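Local coordinates for laccase (Botrytis aclada, PDB 3SQR), which probably couples the one-electron oxidation of phenolic substrates such as hydroquinone to the reduction of dioxygen to water at its copper centres, at residues S172-G178 against W205-F211; W214-R218 against E575-G579. The contacts are given in a common frame with arbitrary orientation. Residues are numbered along the deposited sequence.

Contact 1 (S172-G178 against W205-F211). With NAG (2-acetamido-2-deoxy-beta-D-glucopyranose), chain B; NAG (2-acetamido-2-deoxy-beta-D-glucopyranose), chain C.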
ATOM      1  N   SER A 172      -9.471 -10.048  -1.501  1.00 24.63           N
ATOM      2  CA  SER A 172     -10.197  -9.956  -0.250  1.00 25.12           C
ATOM      3  C   SER A 172      -9.237  -9.544   0.894  1.00 26.62           C
ATOM      4  O   SER A 172      -8.374  -8.662   0.666  1.00 27.19           O
ATOM      5  CB  SER A 172     -11.032 -11.267   0.011  1.00 26.01           C
ATOM      6  OG  SER A 172     -11.730 -11.173   1.261  1.00 27.25           O
ATOM      7  N   LEU A 173      -9.390 -10.065   2.101  1.00 25.87           N
ATOM      8  CA  LEU A 173      -8.639  -9.532   3.256  1.00 25.84           C
ATOM      9  C   LEU A 173      -7.311 -10.198   3.493  1.00 25.13           C
ATOM     10  O   LEU A 173      -6.720 -10.018   4.545  1.00 24.39           O
ATOM     11  CB  LEU A 173      -9.486  -9.704   4.539  1.00 26.80           C
ATOM     12  CG  LEU A 173     -10.836  -9.014   4.566  1.00 25.82           C
ATOM     13  CD1 LEU A 173     -11.679  -9.587   5.765  1.00 26.95           C
ATOM     14  CD2 LEU A 173     -10.636  -7.534   4.749  1.00 23.91           C
ATOM     15  N   GLN A 174      -6.817 -10.941   2.511  1.00 24.83           N
ATOM     16  CA  GLN A 174      -5.667 -11.828   2.767  1.00 23.83           C
ATOM     17  C   GLN A 174      -4.459 -11.119   3.282  1.00 22.27           C
ATOM     18  O   GLN A 174      -3.738 -11.680   4.050  1.00 22.71           O
ATOM     19  CB  GLN A 174      -5.252 -12.586   1.538  1.00 23.84           C
ATOM     20  CG  GLN A 174      -6.267 -13.651   1.143  1.00 25.50           C
ATOM     21  CD  GLN A 174      -5.913 -14.397  -0.148  1.00 26.44           C
ATOM     22  OE1 GLN A 174      -5.237 -13.882  -1.018  1.00 24.30           O
ATOM     23  NE2 GLN A 174      -6.449 -15.640  -0.307  1.00 25.02           N
ATOM     24  N   TYR A 175      -4.206  -9.898   2.839  1.00 22.92           N
ATOM     25  CA  TYR A 175      -2.962  -9.280   3.350  1.00 22.16           C
ATOM     26  C   TYR A 175      -3.048  -8.991   4.832  1.00 21.42           C
ATOM     27  O   TYR A 175      -2.001  -8.811   5.516  1.00 22.12           O
ATOM     28  CB  TYR A 175      -2.474  -8.058   2.525  1.00 23.11           C
ATOM     29  CG  TYR A 175      -3.090  -6.722   2.880  1.00 23.37           C
ATOM     30  CD1 TYR A 175      -2.631  -6.012   3.933  1.00 24.24           C
ATOM     31  CD2 TYR A 175      -4.157  -6.209   2.184  1.00 31.66           C
ATOM     32  CE1 TYR A 175      -3.139  -4.823   4.297  1.00 27.31           C
ATOM     33  CE2 TYR A 175      -4.713  -4.953   2.558  1.00 31.11           C
ATOM     34  CZ  TYR A 175      -4.181  -4.279   3.597  1.00 30.73           C
ATOM     35  OH  TYR A 175      -4.654  -3.051   4.046  1.00 36.12           O
ATOM     36  N   GLY A 176      -4.262  -8.981   5.379  1.00 22.45           N
ATOM     37  CA  GLY A 176      -4.458  -8.883   6.816  1.00 23.59           C
ATOM     38  C   GLY A 176      -3.957 -10.052   7.621  1.00 24.62           C
ATOM     39  O   GLY A 176      -3.707  -9.933   8.838  1.00 25.51           O
ATOM     40  N   ASP A 177      -3.834 -11.182   6.940  1.00 25.61           N
ATOM     41  CA  ASP A 177      -3.368 -12.403   7.573  1.00 23.73           C
ATOM     42  C   ASP A 177      -1.883 -12.634   7.275  1.00 24.61           C
ATOM     43  O   ASP A 177      -1.360 -13.711   7.509  1.00 24.05           O
ATOM     44  CB  ASP A 177      -4.204 -13.577   7.144  1.00 24.03           C
ATOM     45  CG  ASP A 177      -5.493 -13.743   7.974  1.00 21.05           C
ATOM     46  OD1 ASP A 177      -5.706 -12.981   8.960  1.00 25.76           O
ATOM     47  OD2 ASP A 177      -6.235 -14.737   7.659  1.00 27.84           O
ATOM     48  N   GLY A 178      -1.218 -11.619   6.759  1.00 24.14           N
ATOM     49  CA  GLY A 178       0.233 -11.629   6.578  1.00 22.80           C
ATOM     50  C   GLY A 178       0.728 -11.734   5.145  1.00 22.50           C
ATOM     51  O   GLY A 178       1.945 -11.854   4.955  1.00 22.12           O
ATOM     52  N   TRP A 205      -2.273  -6.142  14.237  1.00 24.08           N
ATOM     53  CA  TRP A 205      -2.120  -7.577  14.108  1.00 24.84           C
ATOM     54  C   TRP A 205      -3.118  -8.278  14.972  1.00 24.45           C
ATOM     55  O   TRP A 205      -3.108  -8.082  16.206  1.00 24.83           O
ATOM     56  CB  TRP A 205      -0.716  -7.984  14.543  1.00 25.83           C
ATOM     57  CG  TRP A 205      -0.469  -9.414  14.353  1.00 24.28           C
ATOM     58  CD1 TRP A 205      -0.220 -10.341  15.332  1.00 26.69           C
ATOM     59  CD2 TRP A 205      -0.415 -10.121  13.115  1.00 26.04           C
ATOM     60  NE1 TRP A 205      -0.060 -11.588  14.770  1.00 24.72           N
ATOM     61  CE2 TRP A 205      -0.171 -11.493  13.413  1.00 25.00           C
ATOM     62  CE3 TRP A 205      -0.578  -9.759  11.785  1.00 26.58           C
ATOM     63  CZ2 TRP A 205      -0.077 -12.449  12.432  1.00 24.18           C
ATOM     64  CZ3 TRP A 205      -0.503 -10.722  10.807  1.00 26.27           C
ATOM     65  CH2 TRP A 205      -0.224 -12.066  11.142  1.00 25.97           C
ATOM     66  N   ALA A 206      -3.995  -9.056  14.335  1.00 23.83           N
ATOM     67  CA  ALA A 206      -5.007  -9.787  15.063  1.00 24.22           C
ATOM     68  C   ALA A 206      -4.376 -11.044  15.667  1.00 26.30           C
ATOM     69  O   ALA A 206      -3.325 -11.481  15.193  1.00 24.11           O
ATOM     70  CB  ALA A 206      -6.143 -10.184  14.136  1.00 23.19           C
ATOM     71  N   HIS A 207      -5.040 -11.619  16.685  1.00 25.07           N
ATOM     72  CA  HIS A 207      -4.646 -12.958  17.183  1.00 26.03           C
ATOM     73  C   HIS A 207      -5.550 -14.024  16.714  1.00 27.16           C
ATOM     74  O   HIS A 207      -5.668 -15.081  17.375  1.00 27.92           O
ATOM     75  CB  HIS A 207      -4.510 -12.956  18.697  1.00 24.83           C
ATOM     76  CG  HIS A 207      -3.283 -12.258  19.156  1.00 25.00           C
ATOM     77  ND1 HIS A 207      -3.034 -12.001  20.484  1.00 24.93           N
ATOM     78  CD2 HIS A 207      -2.217 -11.782  18.469  1.00 24.71           C
ATOM     79  CE1 HIS A 207      -1.881 -11.379  20.590  1.00 24.22           C
ATOM     80  NE2 HIS A 207      -1.364 -11.228  19.372  1.00 27.14           N
ATOM     81  N   GLU A 208      -6.141 -13.817  15.516  1.00 27.03           N
ATOM     82  CA  GLU A 208      -6.910 -14.778  14.803  1.00 27.94           C
ATOM     83  C   GLU A 208      -6.996 -14.291  13.349  1.00 28.86           C
ATOM     84  O   GLU A 208      -6.711 -13.151  13.072  1.00 27.80           O
ATOM     85  CB  GLU A 208      -8.293 -14.900  15.406  1.00 29.53           C
ATOM     86  CG  GLU A 208      -9.095 -13.568  15.433  1.00 29.45           C
ATOM     87  CD  GLU A 208      -8.640 -12.552  16.487  1.00 31.04           C
ATOM     88  OE1 GLU A 208      -8.281 -13.010  17.578  1.00 32.10           O
ATOM     89  OE2 GLU A 208      -8.670 -11.291  16.242  1.00 31.14           O
ATOM     90  N   SER A 209      -7.429 -15.152  12.442  1.00 27.57           N
ATOM     91  CA  SER A 209      -7.528 -14.783  11.033  1.00 27.17           C
ATOM     92  C   SER A 209      -8.557 -13.691  10.920  1.00 27.91           C
ATOM     93  O   SER A 209      -9.641 -13.781  11.480  1.00 27.20           O
ATOM     94  CB  SER A 209      -7.993 -15.947  10.188  1.00 27.03           C
ATOM     95  OG  SER A 209      -8.246 -15.624   8.803  1.00 26.36           O
ATOM     96  N   VAL A 210      -8.251 -12.718  10.085  1.00 28.18           N
ATOM     97  CA  VAL A 210      -9.171 -11.634   9.768  1.00 29.25           C
ATOM     98  C   VAL A 210     -10.484 -12.223   9.239  1.00 28.15           C
ATOM     99  O   VAL A 210     -11.567 -11.618   9.354  1.00 28.88           O
ATOM    100  CB  VAL A 210      -8.500 -10.693   8.693  1.00 28.13           C
ATOM    101  CG1 VAL A 210      -8.281 -11.407   7.384  1.00 28.87           C
ATOM    102  CG2 VAL A 210      -9.347  -9.479   8.420  1.00 35.06           C
ATOM    103  N   PHE A 211     -10.377 -13.347   8.565  1.00 29.00           N
ATOM    104  CA  PHE A 211     -11.557 -13.987   7.960  1.00 28.84           C
ATOM    105  C   PHE A 211     -12.547 -14.504   9.008  1.00 31.41           C
ATOM    106  O   PHE A 211     -13.737 -14.725   8.679  1.00 32.06           O
ATOM    107  CB  PHE A 211     -11.210 -15.083   6.981  1.00 28.72           C
ATOM    108  CG  PHE A 211     -10.479 -14.591   5.779  1.00 27.72           C
ATOM    109  CD1 PHE A 211     -11.171 -13.920   4.791  1.00 30.07           C
ATOM    110  CD2 PHE A 211      -9.122 -14.770   5.661  1.00 26.76           C
ATOM    111  CE1 PHE A 211     -10.550 -13.440   3.695  1.00 29.25           C
ATOM    112  CE2 PHE A 211      -8.436 -14.283   4.552  1.00 25.99           C
ATOM    113  CZ  PHE A 211      -9.160 -13.643   3.544  1.00 30.07           C
TER
HETATM  114  C1  NAG B   2     -13.898 -18.321   6.667  1.00 30.29           C
HETATM  115  C2  NAG B   2     -13.660 -18.415   8.151  1.00 30.79           C
HETATM  116  C3  NAG B   2     -14.955 -18.689   8.892  1.00 36.31           C
HETATM  117  C4  NAG B   2     -16.080 -17.759   8.393  1.00 37.18           C
HETATM  118  C5  NAG B   2     -16.162 -17.774   6.890  1.00 35.37           C
HETATM  119  C6  NAG B   2     -17.232 -16.869   6.252  1.00 36.92           C
HETATM  120  C7  NAG B   2     -11.487 -19.308   8.843  1.00 29.88           C
HETATM  121  C8  NAG B   2     -10.672 -20.565   9.073  1.00 31.63           C
HETATM  122  N2  NAG B   2     -12.706 -19.492   8.396  1.00 30.30           N
HETATM  123  O3  NAG B   2     -14.680 -18.428  10.231  1.00 37.28           O
HETATM  124  O4  NAG B   2     -17.346 -18.163   8.908  1.00 39.67           O
HETATM  125  O5  NAG B   2     -14.872 -17.357   6.420  1.00 32.30           O
HETATM  126  O6  NAG B   2     -17.023 -15.582   6.745  1.00 32.29           O
HETATM  127  O7  NAG B   2     -11.080 -18.202   9.082  1.00 32.57           O
HETATM  128  C1  NAG C   1     -10.818 -17.773   2.310  1.00 25.94           C
HETATM  129  C2  NAG C   1     -12.310 -17.577   2.384  1.00 25.75           C
HETATM  130  C3  NAG C   1     -12.906 -17.224   3.737  1.00 29.27           C
HETATM  131  C4  NAG C   1     -12.427 -18.263   4.718  1.00 29.07           C
HETATM  132  C5  NAG C   1     -10.894 -18.439   4.603  1.00 29.57           C
HETATM  133  C6  NAG C   1     -10.382 -19.644   5.368  1.00 31.91           C
HETATM  134  C7  NAG C   1     -12.932 -17.010   0.058  1.00 26.66           C
HETATM  135  C8  NAG C   1     -13.483 -15.880  -0.775  1.00 28.41           C
HETATM  136  N2  NAG C   1     -12.802 -16.691   1.356  1.00 29.79           N
HETATM  137  O3  NAG C   1     -14.316 -17.178   3.591  1.00 30.85           O
HETATM  138  O4  NAG C   1     -12.683 -17.909   6.043  1.00 27.90           O
HETATM  139  O5  NAG C   1     -10.462 -18.685   3.292  1.00 28.31           O
HETATM  140  O6  NAG C   1      -9.022 -19.438   5.672  1.00 30.49           O
HETATM  141  O7  NAG C   1     -12.679 -18.091  -0.464  1.00 30.68           O
HETATM  142  O   HOH W   1      -3.888  -8.860  11.533  1.00 30.98           O

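Contact 2 (W214-R218 against E575-G579). With NAG (2-acetamido-2-deoxy-beta-D-glucopyranose), chain B; BMA (beta-D-mannopyranose), chain D.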
ATOM      1  N   TRP A 214     -14.569 -11.010   9.917  1.00 30.37           N
ATOM      2  CA  TRP A 214     -15.160 -10.190   8.865  1.00 30.79           C
ATOM      3  C   TRP A 214     -16.673 -10.102   9.043  1.00 30.50           C
ATOM      4  O   TRP A 214     -17.285  -9.053   8.826  1.00 29.32           O
ATOM      5  CB  TRP A 214     -14.821 -10.791   7.503  1.00 29.69           C
ATOM      6  CG  TRP A 214     -15.683 -10.416   6.360  1.00 29.26           C
ATOM      7  CD1 TRP A 214     -16.449 -11.274   5.632  1.00 30.04           C
ATOM      8  CD2 TRP A 214     -15.929  -9.109   5.812  1.00 27.61           C
ATOM      9  NE1 TRP A 214     -17.133 -10.610   4.685  1.00 30.23           N
ATOM     10  CE2 TRP A 214     -16.831  -9.274   4.751  1.00 28.38           C
ATOM     11  CE3 TRP A 214     -15.476  -7.837   6.099  1.00 24.32           C
ATOM     12  CZ2 TRP A 214     -17.292  -8.206   3.990  1.00 28.23           C
ATOM     13  CZ3 TRP A 214     -15.968  -6.776   5.360  1.00 27.23           C
ATOM     14  CH2 TRP A 214     -16.817  -6.978   4.285  1.00 27.25           C
ATOM     15  N   ASP A 215     -17.303 -11.213   9.418  1.00 31.24           N
ATOM     16  CA  ASP A 215     -18.766 -11.135   9.594  1.00 32.34           C
ATOM     17  C   ASP A 215     -19.183 -10.144  10.687  1.00 32.84           C
ATOM     18  O   ASP A 215     -20.189  -9.420  10.545  1.00 33.40           O
ATOM     19  CB  ASP A 215     -19.379 -12.542   9.789  1.00 33.51           C
ATOM     20  CG  ASP A 215     -19.330 -13.356   8.547  1.00 34.06           C
ATOM     21  OD1 ASP A 215     -19.650 -12.835   7.459  1.00 40.17           O
ATOM     22  OD2 ASP A 215     -18.982 -14.554   8.626  1.00 39.48           O
ATOM     23  N   THR A 216     -18.407 -10.040  11.758  1.00 32.74           N
ATOM     24  CA  THR A 216     -18.625  -8.962  12.743  1.00 34.17           C
ATOM     25  C   THR A 216     -18.239  -7.611  12.140  1.00 33.13           C
ATOM     26  O   THR A 216     -18.994  -6.637  12.234  1.00 31.21           O
ATOM     27  CB  THR A 216     -17.826  -9.172  14.000  1.00 34.05           C
ATOM     28  OG1 THR A 216     -18.153 -10.461  14.529  1.00 39.19           O
ATOM     29  CG2 THR A 216     -18.108  -8.065  15.029  1.00 36.43           C
ATOM     30  N   ALA A 217     -17.067  -7.566  11.481  1.00 31.70           N
ATOM     31  CA  ALA A 217     -16.562  -6.265  11.002  1.00 31.40           C
ATOM     32  C   ALA A 217     -17.545  -5.648  10.042  1.00 29.51           C
ATOM     33  O   ALA A 217     -17.774  -4.450  10.050  1.00 29.94           O
ATOM     34  CB  ALA A 217     -15.160  -6.395  10.341  1.00 31.73           C
ATOM     35  N   ARG A 218     -18.161  -6.467   9.224  1.00 30.58           N
ATOM     36  CA  ARG A 218     -19.007  -5.934   8.181  1.00 31.82           C
ATOM     37  C   ARG A 218     -20.379  -5.415   8.682  1.00 32.68           C
ATOM     38  O   ARG A 218     -21.135  -4.868   7.908  1.00 33.28           O
ATOM     39  CB  ARG A 218     -19.206  -6.938   7.080  1.00 32.76           C
ATOM     40  CG  ARG A 218     -20.152  -8.045   7.400  1.00 34.62           C
ATOM     41  CD  ARG A 218     -19.986  -9.094   6.390  1.00 36.85           C
ATOM     42  NE  ARG A 218     -21.085 -10.075   6.424  1.00 40.38           N
ATOM     43  CZ  ARG A 218     -21.328 -10.915   5.435  1.00 41.13           C
ATOM     44  NH1 ARG A 218     -20.568 -10.922   4.349  1.00 41.44           N
ATOM     45  NH2 ARG A 218     -22.354 -11.757   5.528  1.00 44.45           N
ATOM     46  N   GLU A 575     -17.202 -15.883  -2.662  1.00 31.94           N
ATOM     47  CA  GLU A 575     -17.003 -14.457  -2.490  1.00 31.42           C
ATOM     48  C   GLU A 575     -18.033 -13.905  -1.513  1.00 31.90           C
ATOM     49  O   GLU A 575     -19.237 -14.200  -1.604  1.00 31.98           O
ATOM     50  CB  GLU A 575     -17.161 -13.719  -3.835  1.00 31.01           C
ATOM     51  CG  GLU A 575     -16.755 -12.259  -3.801  1.00 31.76           C
ATOM     52  CD  GLU A 575     -16.948 -11.562  -5.152  1.00 32.85           C
ATOM     53  OE1 GLU A 575     -17.647 -12.146  -6.057  1.00 38.00           O
ATOM     54  OE2 GLU A 575     -16.450 -10.422  -5.317  1.00 30.82           O
ATOM     55  N   ASP A 576     -17.579 -13.129  -0.547  1.00 30.03           N
ATOM     56  CA  ASP A 576     -18.465 -12.612   0.488  1.00 30.67           C
ATOM     57  C   ASP A 576     -18.069 -11.170   0.828  1.00 28.90           C
ATOM     58  O   ASP A 576     -18.347 -10.673   1.881  1.00 30.53           O
ATOM     59  CB  ASP A 576     -18.596 -13.569   1.717  1.00 30.37           C
ATOM     60  CG  ASP A 576     -17.461 -13.454   2.674  1.00 33.21           C
ATOM     61  OD1 ASP A 576     -16.371 -13.101   2.176  1.00 31.91           O
ATOM     62  OD2 ASP A 576     -17.643 -13.712   3.891  1.00 35.18           O
ATOM     63  N   ASP A 577     -17.488 -10.510  -0.155  1.00 27.64           N
ATOM     64  CA  ASP A 577     -17.182  -9.117  -0.058  1.00 27.72           C
ATOM     65  C   ASP A 577     -17.076  -8.536  -1.436  1.00 26.30           C
ATOM     66  O   ASP A 577     -17.569  -9.111  -2.397  1.00 27.00           O
ATOM     67  CB  ASP A 577     -15.946  -8.888   0.836  1.00 26.18           C
ATOM     68  CG  ASP A 577     -14.623  -9.386   0.235  1.00 28.85           C
ATOM     69  OD1 ASP A 577     -14.578  -9.827  -0.930  1.00 29.05           O
ATOM     70  OD2 ASP A 577     -13.623  -9.330   1.017  1.00 30.17           O
ATOM     71  N   SER A 578     -16.472  -7.361  -1.572  1.00 25.63           N
ATOM     72  CA  SER A 578     -16.452  -6.689  -2.852  1.00 25.29           C
ATOM     73  C   SER A 578     -15.586  -7.402  -3.927  1.00 25.37           C
ATOM     74  O   SER A 578     -15.684  -7.090  -5.098  1.00 25.33           O
ATOM     75  CB  SER A 578     -15.829  -5.325  -2.656  1.00 25.23           C
ATOM     76  OG  SER A 578     -14.516  -5.514  -2.155  1.00 26.54           O
ATOM     77  N   GLY A 579     -14.699  -8.275  -3.504  1.00 26.42           N
ATOM     78  CA  GLY A 579     -13.793  -8.960  -4.395  1.00 26.86           C
ATOM     79  C   GLY A 579     -12.389  -8.401  -4.393  1.00 28.70           C
ATOM     80  O   GLY A 579     -11.439  -9.105  -4.843  1.00 31.34           O
TER
HETATM   81  C1  NAG B   2     -13.898 -18.321   6.667  1.00 30.29           C
HETATM   82  C2  NAG B   2     -13.660 -18.415   8.151  1.00 30.79           C
HETATM   83  C3  NAG B   2     -14.955 -18.689   8.892  1.00 36.31           C
HETATM   84  C4  NAG B   2     -16.080 -17.759   8.393  1.00 37.18           C
HETATM   85  C5  NAG B   2     -16.162 -17.774   6.890  1.00 35.37           C
HETATM   86  C6  NAG B   2     -17.232 -16.869   6.252  1.00 36.92           C
HETATM   87  C7  NAG B   2     -11.487 -19.308   8.843  1.00 29.88           C
HETATM   88  C8  NAG B   2     -10.672 -20.565   9.073  1.00 31.63           C
HETATM   89  N2  NAG B   2     -12.706 -19.492   8.396  1.00 30.30           N
HETATM   90  O3  NAG B   2     -14.680 -18.428  10.231  1.00 37.28           O
HETATM   91  O4  NAG B   2     -17.346 -18.163   8.908  1.00 39.67           O
HETATM   92  O5  NAG B   2     -14.872 -17.357   6.420  1.00 32.30           O
HETATM   93  O6  NAG B   2     -17.023 -15.582   6.745  1.00 32.29           O
HETATM   94  O7  NAG B   2     -11.080 -18.202   9.082  1.00 32.57           O
HETATM   95  C1  BMA D   3     -17.784 -17.227   9.892  1.00 38.39           C
HETATM   96  C2  BMA D   3     -19.281 -17.487  10.080  1.00 41.88           C
HETATM   97  C3  BMA D   3     -19.722 -16.676  11.281  1.00 44.56           C
HETATM   98  C4  BMA D   3     -18.901 -16.893  12.548  1.00 45.79           C
HETATM   99  C5  BMA D   3     -17.366 -16.840  12.344  1.00 45.65           C
HETATM  100  C6  BMA D   3     -16.530 -17.700  13.322  1.00 47.31           C
HETATM  101  O2  BMA D   3     -19.420 -18.881  10.278  1.00 42.83           O
HETATM  102  O3  BMA D   3     -21.100 -16.936  11.468  1.00 46.69           O
HETATM  103  O4  BMA D   3     -19.251 -15.867  13.439  1.00 45.58           O
HETATM  104  O5  BMA D   3     -17.059 -17.425  11.080  1.00 41.45           O
HETATM  105  O6  BMA D   3     -16.588 -17.604  14.739  1.00 52.73           O
HETATM  106  O   HOH W   2     -19.385 -14.427   5.548  1.00 34.88           O

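Contact 1 (S172-G178 against W205-F211)
The 172-178 loop, between strands 163-169 and 180-186, rests on the turn that starts helix 210-217. At its beginning, Ser172 OG lies at the edge of the Phe211 ring, 3.5 Å from CE1, while hydrogen-bonding to Asp577. Leu173 places its CB 3.5 Å from Val210 CG1 and 4.0 Å from Phe211 CE1; helix 529-533 also touches this leucine. Gln174 contributes its aliphatic part, with CG 3.8 Å from Phe211 CZ, and its amide bonds Ser169 and other residues elsewhere. In the 3-10 turn, Gly176 O accepts from a water (2.9 Å) that in turn accepts from Ala206 N (2.8 Å). Asp177 makes the direct polar link: Val210 N donates to its OD1 (2.8 Å, nearly linear), and Ser209 OG to its OD2 over a very short 2.5 Å. Ser209 sits at the N-cap position, where its OG accepts from Phe211 N (3.1 Å), so one hydroxyl both caps the helix and donates to the carboxylate. Arg86 adds a salt bridge to Asp177 OD1. Gly178 passes the Trp205 ring edge. The chemistry thus implies a buried carboxylate, compensated by the helix start and an arginine, fastening the first cupredoxin domain to the second.

Contact 2 (W214-R218 against E575-G579)
The extreme C-terminus of the chain, which ends in the Asp-Ser-Gly-Ile tail characteristic of ascomycete laccases, passes here beside the C-terminal end of helix 210-217. The main link is the indole of Trp214: its NE1 donates to the backbone carbonyl O of Asp576 (3.1 Å, angle 136°), with the carbonyl at the ring edge, while Trp214 CZ2 packs 3.5 Å from Asp577 CB. Helix 529-533 touches the same indole through Trp530 and Ser533, so the tryptophan is wedged between that helix and the tail.

On the more exposed side, Asp215 OD1 and Asp576 OD2 approach to 4.2 Å, a pairing of like charges that is eased in two ways. A water donates to Asp215 OD1 and to Asp576 OD2, each at 2.5 Å, and lies 2.9 Å from O6 of the chain B NAG, whose O6 itself donates to Asp215 OD2 (2.9 Å). Arg218 supplies positive charge: its NE forms a salt bridge to Asp215 OD1 at 3.3 Å, out of the guanidinium plane, and its NH1 is 4.1 Å from Asp576 OD2, too far for a salt bridge.

Further along the tail, Asp577 OD1 accepts from Gly579 N (3.0 Å), closing an Asx turn, while its OD2 is hydrogen-bonded to Ser533 and Ser172. This bonded C-terminal end is consistent with the plug described for ascomycete laccases, in which the tail reaches toward the trinuclear copper site.

How the contacts relate
The two contacts lie 12 Å apart between centres and share helix 210-217: contact 1 fastens its first turn, contact 2 its last. They touch directly, through a probable hydrogen bond from Ser172 OG to Asp577 OD2 (2.7 Å) and packing of Leu173 CD1 on Trp214 CB (3.8 Å). One glycan spans both, with O7 of the chain B NAG 3.8 Å from Ser209 OG and its O6 end at Asp215. The copper ligands are near but not part of either contact: the side chains of Gln174 and Asp577 are about 8 and 9 Å from that of His170, a copper ligand, and the Trp214 side chain is about 8 Å from that of His531 at the type 1 site.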